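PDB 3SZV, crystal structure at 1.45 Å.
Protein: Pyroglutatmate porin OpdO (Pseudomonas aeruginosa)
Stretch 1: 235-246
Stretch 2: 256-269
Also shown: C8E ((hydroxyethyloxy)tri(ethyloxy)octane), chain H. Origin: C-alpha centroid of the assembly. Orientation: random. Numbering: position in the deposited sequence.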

# COMPACT_ATOMS: atom_id res chain seq x y z
N ARG A 235 24.65 6.54 -7.15
CA ARG A 235 24.23 6.34 -8.54
C ARG A 235 23.70 4.92 -8.74
O ARG A 235 24.44 3.95 -8.60
CB ARG A 235 25.39 6.62 -9.48
CG ARG A 235 25.88 8.07 -9.44
CD ARG A 235 27.13 8.25 -10.28
N SER A 236 22.42 4.81 -9.08
CA SER A 236 21.82 3.49 -9.20
C SER A 236 20.62 3.50 -10.13
O SER A 236 20.00 4.54 -10.35
CB SER A 236 21.40 2.97 -7.82
OG SER A 236 20.33 3.74 -7.29
N LEU A 237 20.31 2.33 -10.68
CA LEU A 237 19.17 2.16 -11.56
C LEU A 237 18.40 0.93 -11.15
O LEU A 237 18.94 -0.18 -11.12
CB LEU A 237 19.62 2.03 -13.02
CG LEU A 237 18.49 1.82 -14.03
CD1 LEU A 237 17.58 3.03 -14.04
CD2 LEU A 237 19.05 1.55 -15.42
N LYS A 238 17.13 1.13 -10.82
CA LYS A 238 16.22 0.03 -10.53
C LYS A 238 15.29 -0.14 -11.72
O LYS A 238 14.69 0.83 -12.20
CB LYS A 238 15.41 0.32 -9.26
CG LYS A 238 14.51 -0.81 -8.79
CD LYS A 238 13.68 -0.39 -7.57
CE LYS A 238 12.64 -1.44 -7.20
NZ LYS A 238 11.75 -0.99 -6.08
N SER A 239 15.17 -1.37 -12.20
CA SER A 239 14.27 -1.69 -13.30
C SER A 239 13.22 -2.65 -12.78
O SER A 239 13.56 -3.73 -12.29
CB SER A 239 15.05 -2.35 -14.44
OG SER A 239 16.05 -1.49 -14.95
N ASP A 240 11.95 -2.26 -12.89
CA ASP A 240 10.85 -2.97 -12.24
C ASP A 240 9.81 -3.31 -13.31
O ASP A 240 9.14 -2.42 -13.83
CB ASP A 240 10.29 -2.05 -11.13
CG ASP A 240 9.12 -2.65 -10.34
OD1 ASP A 240 8.43 -3.57 -10.82
OD2 ASP A 240 8.89 -2.13 -9.22
N LEU A 241 9.72 -4.59 -13.66
CA LEU A 241 8.80 -5.07 -14.69
C LEU A 241 7.68 -5.89 -14.06
O LEU A 241 7.93 -6.76 -13.22
CB LEU A 241 9.54 -5.95 -15.70
CG LEU A 241 10.76 -5.32 -16.36
CD1 LEU A 241 11.37 -6.32 -17.35
CD2 LEU A 241 10.34 -4.04 -17.06
N ARG A 242 6.45 -5.64 -14.50
CA ARG A 242 5.27 -6.25 -13.89
C ARG A 242 4.31 -6.75 -14.94
O ARG A 242 4.07 -6.07 -15.94
CB ARG A 242 4.53 -5.24 -13.01
CG ARG A 242 5.40 -4.65 -11.92
CD ARG A 242 4.62 -3.71 -11.01
NE ARG A 242 5.57 -3.02 -10.13
CZ ARG A 242 5.22 -2.10 -9.25
NH1 ARG A 242 3.94 -1.79 -9.09
NH2 ARG A 242 6.14 -1.50 -8.51
N PHE A 243 3.73 -7.92 -14.72
CA PHE A 243 2.68 -8.38 -15.61
C PHE A 243 1.65 -9.17 -14.83
O PHE A 243 2.00 -10.12 -14.13
CB PHE A 243 3.24 -9.26 -16.74
CG PHE A 243 2.21 -9.58 -17.79
CD1 PHE A 243 1.95 -8.70 -18.81
CD2 PHE A 243 1.47 -10.75 -17.72
CE1 PHE A 243 0.99 -8.98 -19.77
CE2 PHE A 243 0.51 -11.04 -18.68
CZ PHE A 243 0.27 -10.15 -19.70
N ALA A 244 0.38 -8.78 -14.92
CA ALA A 244 -0.68 -9.47 -14.20
C ALA A 244 -1.84 -9.76 -15.12
O ALA A 244 -2.23 -8.91 -15.93
CB ALA A 244 -1.17 -8.65 -13.01
N ARG A 245 -2.40 -10.96 -15.02
CA ARG A 245 -3.58 -11.33 -15.79
C ARG A 245 -4.68 -11.75 -14.84
O ARG A 245 -4.43 -12.44 -13.85
CB ARG A 245 -3.28 -12.47 -16.76
CG ARG A 245 -4.49 -12.87 -17.61
CD ARG A 245 -4.17 -14.01 -18.58
NE ARG A 245 -5.25 -14.19 -19.55
N ALA A 246 -5.91 -11.34 -15.15
CA ALA A 246 -7.06 -11.70 -14.34
C ALA A 246 -8.19 -12.24 -15.20
O ALA A 246 -8.37 -11.86 -16.35
CB ALA A 246 -7.55 -10.48 -13.56
N ASP A 256 -11.83 -10.31 -18.31
CA ASP A 256 -10.51 -10.49 -18.91
C ASP A 256 -9.72 -9.20 -18.75
O ASP A 256 -10.08 -8.18 -19.34
CB ASP A 256 -10.63 -10.88 -20.38
CG ASP A 256 -9.32 -10.71 -21.14
OD1 ASP A 256 -8.25 -10.95 -20.55
OD2 ASP A 256 -9.37 -10.34 -22.34
N ASN A 257 -8.63 -9.25 -18.00
CA ASN A 257 -7.75 -8.09 -17.88
C ASN A 257 -6.30 -8.51 -17.92
O ASN A 257 -5.94 -9.55 -17.37
CB ASN A 257 -7.99 -7.35 -16.57
CG ASN A 257 -6.98 -6.24 -16.36
OD1 ASN A 257 -6.00 -6.41 -15.62
ND2 ASN A 257 -7.16 -5.12 -17.06
N ARG A 258 -5.48 -7.70 -18.58
CA ARG A 258 -4.02 -7.81 -18.47
C ARG A 258 -3.46 -6.44 -18.14
O ARG A 258 -4.00 -5.41 -18.59
CB ARG A 258 -3.43 -8.32 -19.78
CG ARG A 258 -3.90 -9.71 -20.17
CD ARG A 258 -3.74 -9.89 -21.67
NE ARG A 258 -3.24 -11.21 -22.04
CZ ARG A 258 -4.01 -12.25 -22.34
NH1 ARG A 258 -3.46 -13.41 -22.67
NH2 ARG A 258 -5.33 -12.12 -22.30
N ALA A 259 -2.38 -6.41 -17.37
CA ALA A 259 -1.73 -5.15 -17.05
C ALA A 259 -0.22 -5.35 -17.06
O ALA A 259 0.31 -6.15 -16.28
CB ALA A 259 -2.19 -4.62 -15.69
N PHE A 260 0.45 -4.63 -17.95
CA PHE A 260 1.91 -4.59 -18.01
C PHE A 260 2.39 -3.26 -17.45
O PHE A 260 1.82 -2.21 -17.75
CB PHE A 260 2.39 -4.72 -19.46
CG PHE A 260 3.86 -4.43 -19.64
CD1 PHE A 260 4.81 -5.23 -19.02
CD2 PHE A 260 4.28 -3.37 -20.42
CE1 PHE A 260 6.16 -4.96 -19.17
CE2 PHE A 260 5.63 -3.10 -20.57
CZ PHE A 260 6.58 -3.90 -19.95
N GLY A 261 3.45 -3.31 -16.64
CA GLY A 261 4.08 -2.10 -16.14
C GLY A 261 5.59 -2.21 -16.17
O GLY A 261 6.15 -3.28 -15.97
N ALA A 262 6.23 -1.08 -16.45
CA ALA A 262 7.69 -0.99 -16.35
C ALA A 262 8.03 0.34 -15.70
O ALA A 262 7.53 1.39 -16.10
CB ALA A 262 8.32 -1.10 -17.73
N LEU A 263 8.88 0.29 -14.67
CA LEU A 263 9.29 1.51 -13.98
C LEU A 263 10.79 1.46 -13.80
O LEU A 263 11.32 0.53 -13.23
CB LEU A 263 8.61 1.62 -12.61
CG LEU A 263 8.88 2.90 -11.82
CD1 LEU A 263 8.33 4.12 -12.53
CD2 LEU A 263 8.26 2.78 -10.44
N PHE A 264 11.44 2.48 -14.34
CA PHE A 264 12.89 2.60 -14.26
C PHE A 264 13.20 3.79 -13.37
O PHE A 264 12.80 4.92 -13.67
CB PHE A 264 13.45 2.78 -15.67
CG PHE A 264 13.17 1.63 -16.58
CD1 PHE A 264 13.98 0.50 -16.57
CD2 PHE A 264 12.07 1.65 -17.43
CE1 PHE A 264 13.71 -0.58 -17.39
CE2 PHE A 264 11.80 0.57 -18.26
CZ PHE A 264 12.61 -0.54 -18.24
N SER A 265 13.90 3.53 -12.27
CA SER A 265 14.18 4.54 -11.25
C SER A 265 15.68 4.78 -11.15
O SER A 265 16.44 3.90 -10.75
CB SER A 265 13.63 4.08 -9.90
OG SER A 265 12.22 3.86 -9.97
N LEU A 266 16.09 5.98 -11.54
CA LEU A 266 17.49 6.36 -11.57
C LEU A 266 17.78 7.28 -10.39
O LEU A 266 17.10 8.28 -10.19
CB LEU A 266 17.78 7.10 -12.88
CG LEU A 266 19.21 7.58 -13.16
CD1 LEU A 266 20.19 6.42 -13.14
CD2 LEU A 266 19.25 8.31 -14.49
N ARG A 267 18.79 6.93 -9.60
CA ARG A 267 19.22 7.81 -8.53
C ARG A 267 20.56 8.41 -8.92
O ARG A 267 21.47 7.70 -9.36
CB ARG A 267 19.33 7.04 -7.21
CG ARG A 267 19.74 7.89 -6.01
CD ARG A 267 18.70 8.96 -5.70
NE ARG A 267 18.92 9.59 -4.40
CZ ARG A 267 18.16 10.55 -3.89
NH1 ARG A 267 17.12 11.02 -4.58
NH2 ARG A 267 18.43 11.05 -2.69
N LEU A 268 20.67 9.73 -8.80
CA LEU A 268 21.91 10.43 -9.11
C LEU A 268 22.18 11.43 -7.99
O LEU A 268 21.74 12.57 -8.06
CB LEU A 268 21.80 11.15 -10.45
CG LEU A 268 21.62 10.26 -11.68
CD1 LEU A 268 21.25 11.09 -12.90
CD2 LEU A 268 22.88 9.45 -11.94
N GLY A 269 22.89 10.98 -6.97
CA GLY A 269 23.15 11.84 -5.83
C GLY A 269 21.87 12.16 -5.09
O GLY A 269 21.12 11.26 -4.70
O12 C8E H . 4.03 -7.05 -22.98
C13 C8E H . 4.12 -8.12 -22.08
C14 C8E H . 5.50 -8.15 -21.40
O15 C8E H . 5.38 -8.84 -20.17
C16 C8E H . 6.33 -8.46 -19.20
C17 C8E H . 7.08 -9.69 -18.72
O18 C8E H . 7.89 -9.37 -17.61
C19 C8E H . 7.18 -9.34 -16.39
C20 C8E H . 7.70 -10.44 -15.46
O21 C8E H . 8.47 -11.36 -16.20
O HOH W 1 17.61 3.61 -8.17
O HOH W 2 -4.70 -8.32 -14.11
O HOH W 3 -7.76 -12.92 -18.85

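Twelve backbone hydrogen bonds join these two antiparallel strands, in narrow pairs at every second residue from Ser-236 with Arg-267 to Ala-246 with Asn-257. At Lys-238 and Ser-265 the geometry is nearly ideal: Lys-238 N donates to Ser-265 O at 2.9 Å, and Ser-265 N returns a bond to Lys-238 O at 2.8 Å. In the alternating non-hydrogen-bonded pairs, CA-H groups approach the same carbonyls, as where Ala-262 CA lies 3.2 Å from Asp-240 O.

Alternation also sorts the side chains. On the face carrying Asp-240 and Arg-242, these two residues of one strand form a salt bridge, with Arg-242 NH2 2.9 Å from Asp-240 OD2 and NE bonded to OD1, so the buried carboxylate is neutralised. Opposite Arg-242, Gly-261 offers only backbone. Water 1 joins Ser-236 OG to Ser-265 O, using a hydroxyl short enough to stay beside the strands.

The other face is largely apolar. Leu-241 CD2 packs 3.6 Å from Ala-262 CB, the small methyl leaving room for the leucine to lean across, and also reaches the Phe-264 ring. Phe-243 CD1 meets Phe-260 CB at 4.1 Å, and the detergent C8E rests against both rings, its C16 lying 3.5 Å from Phe-260 CE1.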